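Long-range contacts in particle-associated lyase (Acinetobacter bacteriophage AP22, PDB 4Y9V), which probably cleaves the capsular polysaccharide of Acinetobacter baumannii as a trimeric phage tailspike with a pectin lyase-like beta-helix: residues Lys75-Lys80 with Asp94-Val99; Trp402-Gly407 with Ala434-Ile439; Ala467-Ala472 with Leu505-Gln510. All coordinates share one frame; numbering follows the deposited sequence. Where two conformers were deposited one is given.

Contact 1: Lys75-Lys80 with Asp94-Val99. With EDO (1,2-ethanediol), chain G; EDO (1,2-ethanediol), chain J.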
loop_
_atom_site.group_PDB
_atom_site.type_symbol
_atom_site.label_atom_id
_atom_site.label_comp_id
_atom_site.label_asym_id
_atom_site.label_seq_id
_atom_site.Cartn_x
_atom_site.Cartn_y
_atom_site.Cartn_z
ATOM N N LYS A 75 29.114 -5.963 29.168
ATOM C CA LYS A 75 28.138 -6.167 28.089
ATOM C C LYS A 75 26.838 -5.427 28.249
ATOM O O LYS A 75 25.989 -5.485 27.305
ATOM C CB LYS A 75 27.854 -7.661 27.953
ATOM C CG LYS A 75 29.050 -8.483 27.488
ATOM C CD LYS A 75 29.088 -9.934 27.702
ATOM C CE LYS A 75 30.357 -10.502 27.035
ATOM N NZ LYS A 75 31.632 -10.033 27.694
ATOM N N LYS A 76 26.662 -4.729 29.362
ATOM C CA LYS A 76 25.435 -3.944 29.515
ATOM C C LYS A 76 25.759 -2.886 30.546
ATOM O O LYS A 76 26.088 -3.205 31.700
ATOM C CB LYS A 76 24.309 -4.877 29.937
ATOM C CG LYS A 76 22.956 -4.211 30.017
ATOM C CD LYS A 76 21.892 -5.242 30.319
ATOM C CE LYS A 76 20.529 -4.675 30.456
ATOM N NZ LYS A 76 19.435 -5.728 30.520
ATOM N N LEU A 77 25.642 -1.620 30.133
ATOM C CA LEU A 77 25.991 -0.509 31.002
ATOM C C LEU A 77 24.770 0.372 31.263
ATOM O O LEU A 77 24.151 0.882 30.306
ATOM C CB LEU A 77 27.080 0.353 30.367
ATOM C CG LEU A 77 27.543 1.565 31.203
ATOM C CD1 LEU A 77 28.285 1.119 32.443
ATOM C CD2 LEU A 77 28.350 2.520 30.346
ATOM N N HIS A 78 24.455 0.577 32.526
ATOM C CA HIS A 78 23.395 1.498 32.955
ATOM C C HIS A 78 24.012 2.865 33.209
ATOM O O HIS A 78 25.068 2.962 33.841
ATOM C CB HIS A 78 22.721 0.971 34.218
ATOM C CG HIS A 78 21.983 -0.286 34.002
ATOM N ND1 HIS A 78 22.540 -1.526 33.933
ATOM C CD2 HIS A 78 20.634 -0.420 33.799
ATOM C CE1 HIS A 78 21.494 -2.411 33.668
ATOM N NE2 HIS A 78 20.372 -1.733 33.615
ATOM N N VAL A 79 23.353 3.911 32.728
ATOM C CA VAL A 79 23.850 5.289 32.837
ATOM C C VAL A 79 22.795 6.185 33.469
ATOM O O VAL A 79 21.662 6.275 32.968
ATOM C CB VAL A 79 24.303 5.829 31.477
ATOM C CG1 VAL A 79 24.829 7.244 31.608
ATOM C CG2 VAL A 79 25.337 4.912 30.843
ATOM N N LYS A 80 23.183 6.875 34.535
ATOM C CA LYS A 80 22.363 7.863 35.207
ATOM C C LYS A 80 22.237 9.103 34.381
ATOM O O LYS A 80 23.176 9.580 33.716
ATOM C CB LYS A 80 23.025 8.195 36.548
ATOM C CG LYS A 80 22.316 9.219 37.404
ATOM C CD LYS A 80 22.937 9.403 38.798
ATOM C CE LYS A 80 22.337 10.525 39.575
ATOM N NZ LYS A 80 20.935 10.219 40.001
ATOM N N ASP A 94 32.991 -4.575 19.716
ATOM C CA ASP A 94 32.368 -5.739 20.313
ATOM C C ASP A 94 30.953 -5.370 20.729
ATOM O O ASP A 94 30.638 -4.179 20.942
ATOM C CB ASP A 94 33.150 -6.270 21.563
ATOM C CG ASP A 94 34.356 -7.050 21.031
ATOM O OD1 ASP A 94 34.147 -8.108 20.358
ATOM O OD2 ASP A 94 35.481 -6.644 21.211
ATOM N N ASP A 95 30.090 -6.364 20.871
ATOM C CA ASP A 95 28.735 -6.164 21.328
ATOM C C ASP A 95 28.711 -5.300 22.583
ATOM O O ASP A 95 29.538 -5.474 23.471
ATOM C CB ASP A 95 28.042 -7.484 21.620
ATOM C CG ASP A 95 27.964 -8.408 20.435
ATOM O OD1 ASP A 95 28.075 -7.974 19.283
ATOM O OD2 ASP A 95 27.725 -9.642 20.714
ATOM N N PHE A 96 27.736 -4.397 22.673
ATOM C CA PHE A 96 27.618 -3.484 23.796
ATOM C C PHE A 96 26.186 -3.015 23.871
ATOM O O PHE A 96 25.605 -2.736 22.830
ATOM C CB PHE A 96 28.573 -2.289 23.589
ATOM C CG PHE A 96 28.755 -1.451 24.824
ATOM C CD1 PHE A 96 27.937 -0.377 25.100
ATOM C CD2 PHE A 96 29.768 -1.775 25.707
ATOM C CE1 PHE A 96 28.133 0.392 26.270
ATOM C CE2 PHE A 96 29.952 -1.019 26.836
ATOM C CZ PHE A 96 29.145 0.047 27.141
ATOM N N GLU A 97 25.663 -2.863 25.077
ATOM C CA GLU A 97 24.309 -2.371 25.292
ATOM C C GLU A 97 24.300 -1.246 26.323
ATOM O O GLU A 97 24.800 -1.444 27.439
ATOM C CB GLU A 97 23.396 -3.499 25.758
ATOM C CG GLU A 97 21.974 -3.031 26.062
ATOM C CD GLU A 97 20.966 -4.103 26.386
ATOM O OE1 GLU A 97 21.357 -5.290 26.512
ATOM O OE2 GLU A 97 19.752 -3.759 26.505
ATOM N N PHE A 98 23.733 -0.110 25.951
ATOM C CA PHE A 98 23.423 0.949 26.897
ATOM C C PHE A 98 21.984 0.816 27.400
ATOM O O PHE A 98 21.051 0.589 26.620
ATOM C CB PHE A 98 23.481 2.340 26.230
ATOM C CG PHE A 98 24.872 2.855 25.989
ATOM C CD1 PHE A 98 25.550 3.548 27.008
ATOM C CD2 PHE A 98 25.534 2.720 24.758
ATOM C CE1 PHE A 98 26.789 4.094 26.781
ATOM C CE2 PHE A 98 26.787 3.269 24.551
ATOM C CZ PHE A 98 27.414 3.963 25.559
ATOM N N VAL A 99 21.811 1.079 28.706
ATOM C CA VAL A 99 20.512 1.312 29.314
ATOM C C VAL A 99 20.603 2.697 29.960
ATOM O O VAL A 99 21.100 2.865 31.073
ATOM C CB VAL A 99 20.097 0.248 30.328
ATOM C CG1 VAL A 99 18.665 0.522 30.778
ATOM C CG2 VAL A 99 20.244 -1.136 29.774
HETATM C C1 EDO G . 22.123 4.396 37.048
HETATM O O1 EDO G . 23.334 3.987 36.548
HETATM C C2 EDO G . 20.964 4.322 36.022
HETATM O O2 EDO G . 20.599 3.005 35.723
HETATM C C1 EDO J . 27.177 -6.131 33.153
HETATM O O1 EDO J . 27.105 -6.590 31.797
HETATM C C2 EDO J . 28.266 -6.827 33.907
HETATM O O2 EDO J . 29.544 -6.510 33.398
HETATM O O HOH W 1 23.477 -7.002 26.828
HETATM O O HOH W 2 19.897 -6.967 28.096
#

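Contact 2: Trp402-Gly407 with Ala434-Ile439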
loop_
_atom_site.group_PDB
_atom_site.type_symbol
_atom_site.label_atom_id
_atom_site.label_comp_id
_atom_site.label_asym_id
_atom_site.label_seq_id
_atom_site.Cartn_x
_atom_site.Cartn_y
_atom_site.Cartn_z
ATOM N N TRP A 402 11.506 22.831 -15.611
ATOM C CA TRP A 402 11.528 21.474 -15.162
ATOM C C TRP A 402 10.074 21.014 -15.078
ATOM O O TRP A 402 9.223 21.704 -14.526
ATOM C CB TRP A 402 12.205 21.322 -13.761
ATOM C CG TRP A 402 13.627 21.764 -13.805
ATOM C CD1 TRP A 402 14.119 23.031 -13.620
ATOM C CD2 TRP A 402 14.766 20.941 -14.116
ATOM N NE1 TRP A 402 15.474 23.055 -13.804
ATOM C CE2 TRP A 402 15.903 21.783 -14.101
ATOM C CE3 TRP A 402 14.911 19.587 -14.398
ATOM C CZ2 TRP A 402 17.169 21.296 -14.372
ATOM C CZ3 TRP A 402 16.188 19.098 -14.667
ATOM C CH2 TRP A 402 17.287 19.959 -14.646
ATOM N N SER A 403 9.808 19.834 -15.657
ATOM C CA SER A 403 8.491 19.245 -15.618
ATOM C C SER A 403 8.199 18.648 -14.231
ATOM O O SER A 403 9.056 18.561 -13.369
ATOM C CB SER A 403 8.394 18.170 -16.681
ATOM O OG SER A 403 8.324 18.718 -17.989
ATOM N N LEU A 404 6.943 18.236 -14.047
ATOM C CA LEU A 404 6.556 17.626 -12.774
ATOM C C LEU A 404 7.538 16.496 -12.389
ATOM O O LEU A 404 8.000 16.422 -11.243
ATOM C CB LEU A 404 5.133 17.085 -12.862
ATOM C CG LEU A 404 4.585 16.564 -11.519
ATOM C CD1 LEU A 404 4.166 17.696 -10.646
ATOM C CD2 LEU A 404 3.407 15.599 -11.779
ATOM N N VAL A 405 7.780 15.632 -13.356
ATOM C CA VAL A 405 8.691 14.494 -13.275
ATOM C C VAL A 405 9.680 14.697 -14.425
ATOM O O VAL A 405 9.267 14.780 -15.567
ATOM C CB VAL A 405 7.916 13.178 -13.465
ATOM C CG1 VAL A 405 8.878 12.001 -13.364
ATOM C CG2 VAL A 405 6.755 13.063 -12.483
ATOM N N HIS A 406 10.981 14.808 -14.089
ATOM C CA HIS A 406 11.945 15.195 -15.089
ATOM C C HIS A 406 13.199 14.337 -14.942
ATOM O O HIS A 406 13.700 14.180 -13.832
ATOM C CB HIS A 406 12.303 16.692 -14.945
ATOM C CG HIS A 406 12.796 17.340 -16.186
ATOM N ND1 HIS A 406 12.065 18.335 -16.787
ATOM C CD2 HIS A 406 13.915 17.124 -16.933
ATOM C CE1 HIS A 406 12.738 18.697 -17.852
ATOM N NE2 HIS A 406 13.864 18.010 -17.969
ATOM N N GLY A 407 13.655 13.819 -16.062
ATOM C CA GLY A 407 14.893 13.054 -16.081
ATOM C C GLY A 407 15.855 13.599 -17.107
ATOM O O GLY A 407 15.449 14.023 -18.191
ATOM N N ALA A 434 4.000 24.004 -19.505
ATOM C CA ALA A 434 4.143 22.992 -18.450
ATOM C C ALA A 434 4.186 21.588 -19.038
ATOM O O ALA A 434 3.441 21.273 -19.976
ATOM C CB ALA A 434 3.012 23.125 -17.454
ATOM N N GLY A 435 4.963 20.725 -18.426
ATOM C CA GLY A 435 4.995 19.317 -18.750
ATOM C C GLY A 435 4.818 18.456 -17.497
ATOM O O GLY A 435 5.224 18.832 -16.412
ATOM N N ILE A 436 4.231 17.260 -17.714
ATOM C CA ILE A 436 4.117 16.277 -16.627
ATOM C C ILE A 436 5.332 15.387 -16.566
ATOM O O ILE A 436 6.035 15.391 -15.553
ATOM C CB ILE A 436 2.769 15.511 -16.691
ATOM C CG1 ILE A 436 1.569 16.467 -16.684
ATOM C CG2 ILE A 436 2.696 14.515 -15.546
ATOM C CD1 ILE A 436 1.566 17.493 -15.569
ATOM N N VAL A 437 5.608 14.603 -17.619
ATOM C CA VAL A 437 6.823 13.783 -17.684
ATOM C C VAL A 437 7.649 14.240 -18.867
ATOM O O VAL A 437 7.179 14.235 -20.001
ATOM C CB VAL A 437 6.514 12.273 -17.833
ATOM C CG1 VAL A 437 7.802 11.472 -17.947
ATOM C CG2 VAL A 437 5.673 11.757 -16.674
ATOM N N THR A 438 8.898 14.624 -18.580
ATOM C CA THR A 438 9.874 14.940 -19.621
ATOM C C THR A 438 11.177 14.182 -19.324
ATOM O O THR A 438 11.686 14.266 -18.210
ATOM C CB THR A 438 10.170 16.437 -19.695
ATOM O OG1 THR A 438 8.953 17.114 -20.011
ATOM C CG2 THR A 438 11.239 16.763 -20.731
ATOM N N ILE A 439 11.691 13.482 -20.322
ATOM C CA ILE A 439 13.023 12.872 -20.275
ATOM C C ILE A 439 13.829 13.529 -21.418
ATOM O O ILE A 439 13.374 13.501 -22.566
ATOM C CB ILE A 439 12.979 11.361 -20.460
ATOM C CG1 ILE A 439 12.041 10.658 -19.442
ATOM C CG2 ILE A 439 14.413 10.795 -20.466
ATOM C CD1 ILE A 439 12.555 10.729 -18.004
#

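Contact 3: Ala467-Ala472 with Leu505-Gln510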
loop_
_atom_site.group_PDB
_atom_site.type_symbol
_atom_site.label_atom_id
_atom_site.label_comp_id
_atom_site.label_asym_id
_atom_site.label_seq_id
_atom_site.Cartn_x
_atom_site.Cartn_y
_atom_site.Cartn_z
ATOM N N ALA A 467 -3.431 25.439 -17.643
ATOM C CA ALA A 467 -2.763 25.220 -18.920
ATOM C C ALA A 467 -1.731 24.120 -18.737
ATOM O O ALA A 467 -1.130 24.003 -17.657
ATOM C CB ALA A 467 -2.107 26.498 -19.420
ATOM N N LEU A 468 -1.539 23.324 -19.766
ATOM C CA LEU A 468 -0.555 22.238 -19.781
ATOM C C LEU A 468 -0.126 22.038 -21.202
ATOM O O LEU A 468 -0.967 21.872 -22.084
ATOM C CB LEU A 468 -1.203 20.959 -19.205
ATOM C CG LEU A 468 -0.285 19.724 -19.204
ATOM C CD1 LEU A 468 0.903 19.884 -18.289
ATOM C CD2 LEU A 468 -1.093 18.472 -18.815
ATOM N N ARG A 469 1.195 22.002 -21.457
ATOM C CA ARG A 469 1.668 21.747 -22.803
ATOM C C ARG A 469 1.651 20.263 -23.148
ATOM O O ARG A 469 1.220 19.907 -24.255
ATOM C CB ARG A 469 3.077 22.319 -23.030
ATOM C CG ARG A 469 3.537 22.241 -24.447
ATOM C CD ARG A 469 5.037 22.632 -24.669
ATOM N NE ARG A 469 5.963 21.423 -24.447
ATOM C CZ ARG A 469 7.146 21.463 -25.011
ATOM N NH1 ARG A 469 7.949 22.315 -25.766
ATOM N NH2 ARG A 469 7.815 20.302 -24.748
ATOM N N HIS A 470 2.142 19.403 -22.264
ATOM C CA HIS A 470 2.221 17.979 -22.589
ATOM C C HIS A 470 2.139 17.115 -21.343
ATOM O O HIS A 470 2.619 17.485 -20.270
ATOM C CB HIS A 470 3.467 17.620 -23.391
ATOM C CG HIS A 470 4.777 17.722 -22.660
ATOM N ND1 HIS A 470 5.577 18.828 -22.748
ATOM C CD2 HIS A 470 5.376 16.824 -21.843
ATOM C CE1 HIS A 470 6.644 18.558 -21.971
ATOM N NE2 HIS A 470 6.556 17.378 -21.415
ATOM N N TRP A 471 1.605 15.904 -21.553
ATOM C CA TRP A 471 1.705 14.833 -20.566
ATOM C C TRP A 471 3.053 14.118 -20.655
ATOM O O TRP A 471 3.688 13.910 -19.616
ATOM C CB TRP A 471 0.526 13.857 -20.700
ATOM C CG TRP A 471 -0.738 14.399 -20.081
ATOM C CD1 TRP A 471 -1.716 15.140 -20.682
ATOM C CD2 TRP A 471 -1.110 14.251 -18.721
ATOM N NE1 TRP A 471 -2.698 15.451 -19.758
ATOM C CE2 TRP A 471 -2.357 14.915 -18.539
ATOM C CE3 TRP A 471 -0.537 13.593 -17.619
ATOM C CZ2 TRP A 471 -3.012 14.952 -17.315
ATOM C CZ3 TRP A 471 -1.209 13.623 -16.399
ATOM C CH2 TRP A 471 -2.432 14.298 -16.251
ATOM N N ALA A 472 3.492 13.705 -21.843
ATOM C CA ALA A 472 4.748 12.984 -22.002
ATOM C C ALA A 472 5.577 13.557 -23.151
ATOM O O ALA A 472 5.045 13.815 -24.230
ATOM C CB ALA A 472 4.490 11.501 -22.288
ATOM N N LEU A 505 -1.082 14.797 -25.479
ATOM C CA LEU A 505 -0.874 13.539 -24.745
ATOM C C LEU A 505 0.602 13.169 -24.803
ATOM O O LEU A 505 1.239 12.857 -23.809
ATOM C CB LEU A 505 -1.796 12.480 -25.312
ATOM C CG LEU A 505 -3.294 12.771 -25.109
ATOM C CD1 LEU A 505 -4.144 11.940 -26.038
ATOM C CD2 LEU A 505 -3.705 12.515 -23.665
ATOM N N ILE A 506 1.144 13.202 -26.039
ATOM C CA ILE A 506 2.555 12.947 -26.327
ATOM C C ILE A 506 3.009 14.085 -27.226
ATOM O O ILE A 506 2.393 14.321 -28.272
ATOM C CB ILE A 506 2.768 11.570 -27.000
ATOM C CG1 ILE A 506 2.200 10.454 -26.135
ATOM C CG2 ILE A 506 4.237 11.392 -27.321
ATOM C CD1 ILE A 506 2.317 9.085 -26.777
ATOM N N TYR A 507 4.029 14.822 -26.814
ATOM C CA TYR A 507 4.489 15.959 -27.594
ATOM C C TYR A 507 5.253 15.453 -28.821
ATOM O O TYR A 507 6.154 14.622 -28.680
ATOM C CB TYR A 507 5.365 16.884 -26.731
ATOM C CG TYR A 507 5.593 18.180 -27.445
ATOM C CD1 TYR A 507 4.678 19.205 -27.294
ATOM C CD2 TYR A 507 6.639 18.363 -28.352
ATOM C CE1 TYR A 507 4.815 20.409 -27.947
ATOM C CE2 TYR A 507 6.752 19.534 -29.056
ATOM C CZ TYR A 507 5.843 20.542 -28.864
ATOM O OH TYR A 507 6.014 21.749 -29.557
ATOM N N PRO A 508 4.937 15.985 -30.017
ATOM C CA PRO A 508 5.566 15.479 -31.250
ATOM C C PRO A 508 6.912 16.134 -31.531
ATOM O O PRO A 508 6.997 17.339 -31.659
ATOM C CB PRO A 508 4.552 15.893 -32.320
ATOM C CG PRO A 508 3.891 17.105 -31.791
ATOM C CD PRO A 508 3.789 16.888 -30.298
ATOM N N SER A 509 7.931 15.299 -31.703
ATOM C CA SER A 509 9.246 15.733 -32.181
ATOM C C SER A 509 9.945 14.487 -32.688
ATOM O O SER A 509 9.425 13.382 -32.640
ATOM C CB SER A 509 10.023 16.476 -31.074
ATOM O OG SER A 509 10.252 15.632 -29.966
ATOM N N GLN A 510 11.191 14.666 -33.161
ATOM C CA GLN A 510 11.883 13.567 -33.841
ATOM C C GLN A 510 11.800 12.253 -33.066
ATOM O O GLN A 510 11.483 11.204 -33.654
ATOM C CB GLN A 510 13.333 13.949 -34.096
ATOM C CG GLN A 510 14.130 12.831 -34.733
ATOM C CD GLN A 510 15.475 13.273 -35.258
ATOM O OE1 GLN A 510 15.573 14.307 -35.899
ATOM N NE2 GLN A 510 16.525 12.489 -35.006
#

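Contact 1: Lys75-Lys80 with Asp94-Val99
L77 and F98 sit opposite each other in a parallel pair of strands, 77-79 and 96-99, whose axes approach to 4.8 Å at an angle of 27°. L77 is gripped at both backbone ends: its N donates to E97 O at 2.8 Å, and its O accepts from V99 N; V79 N then returns to V99 O. On one face of this pair the packing is apolar. L77 CB meets F96 CZ at 3.8 Å, while CD2 of the same leucine leans on F98 CE1. The rim of the F98 ring also receives V79 CG2, near the ring plane. These strands are the middle two of a four-stranded parallel sheet near the N-terminal end, and helix 63-71 packs on L77 and F96 through V69. The other face carries H78 and V99, lying side by side; V99 CG2 stands over the imidazole, 4.2 Å from its centroid, and H78 ND1 is bonded to A45 O in the adjoining strand. With CG anti to the backbone N (chi1 -175°), K76 starts out beside E97, and the two extended chains run alongside. In the conformer described, K76 NZ and E97 OE1 stay 4.5 Å apart, too far for a salt bridge, with a water in hydrogen-bonding reach of both, and K76 CE touches V99 CG2 at 3.6 Å. K76 also packs on V99 of a neighbouring subunit.

Contact 2: Trp402-Gly407 with Ala434-Ile439
Two neighbouring parallel strands of the pectin lyase-like beta-helix meet here, S403 facing G435 just before a corner of the chain, and V405, H406 and G407 pairing with V437 at the corner and T438 and I439 beyond it. Around the corner the backbone bonds change pattern. L404 N donates to G435 O, and the next amide, V405 N, reaches I436 O at 2.8 Å with the donor nearly in line with the carbonyl. Regular parallel pairing follows, T438 N giving to V405 O and G407 N to T438 O. L404 and I436 lie side by side, their CD2 and CG2 methyls 4.0 Å apart, and V405 CB rests against V437 CG2 on the face shared by those two valines.

The polar detail lies on the face of H406 and T438. With S403 OG anti to its carbonyl carbon (chi1 -73°), it meets T438 OG1 in a hydrogen bond of 2.7 Å, and either hydroxyl could be the donor. At the same serine, the backbone N-H donates a hydrogen bond to H406 ND1 at 2.9 Å, entering close to the imidazole plane. One face of that ring is packed by W402 CE3, the opposite face by T438 O near the rim, and T438 CB makes a CH-pi contact over the face, 4.1 Å from the centroid.

T438 OG1 has a second partner, H470 NE2 of strand 470-476, the next in the sheet. Since H406 ND1 accepts a hydrogen bond from a backbone N-H, any proton on a neutral ring would be expected at NE2. The buried hydroxyls of S403 and T438 are thus held inside the fold by a short chain of hydrogen bonds that runs on to H470.

Contact 3: Ala467-Ala472 with Leu505-Gln510
R469, in the conformer described, lays its guanidinium flat over one face of the Y507 ring, the planes 13° apart and CZ 4.0 Å from the ring centroid in a cation-pi stack. The nearest approach is NE to Y507 CE1 at 3.8 Å, toward the rim of the ring. The arginine chain leaves with CG anti to the backbone N and bends at chi3 (86°), which swings NE out of the line of the aliphatic chain. Its NE donates to H470 ND1 at 3.1 Å, in the planes of both groups, fixing the guanidinium's tilt from the side. P508 CD packs on the other face of the tyrosine, and the ring of W473 meets Y507 edge-to-face.

H470 comes next, its CB 3.9 Å from Y507 CB and the two side chains crossing at about a right angle. Its CG occupies the crowded position between the backbone N and the carbonyl carbon (chi1 69°). At W471 the chain turns a corner of the beta-helix, and CB of the tryptophan presses on L505 O at 3.3 Å. A472 then pairs with I506 in a single parallel bridge: A472 N donates to L505 O, and Y507 N donates to A472 O at 3.0 Å. Strand 470-476 thus joins the segment that follows strand 486-496.

The positive charge spread over the guanidinium is probably stabilised by the tyrosine's pi face. With ND1 accepting from R469 NE, a neutral H470 ring would be expected to carry its proton on NE2, the nitrogen bonded to T438 OG1.

Along the chain the contacts come in series, contact 1 first, then contact 2 and contact 3. Contact 1 lies far from the others, its centre about 51 Å from that of contact 2 and about 60 Å from that of contact 3, which is on the opposite side of the chain's centre. Contacts 2 and 3 are neighbours, with centres about 10 Å apart, and share the sheet in which strands 435-441 and 470-476 lie side by side; A434 O and R469 N form a probable backbone hydrogen bond between them. Parallel pairing recurs from the N-terminal sheet to the distal part of the beta-helix, consistent with an elongated body built of stacked turns.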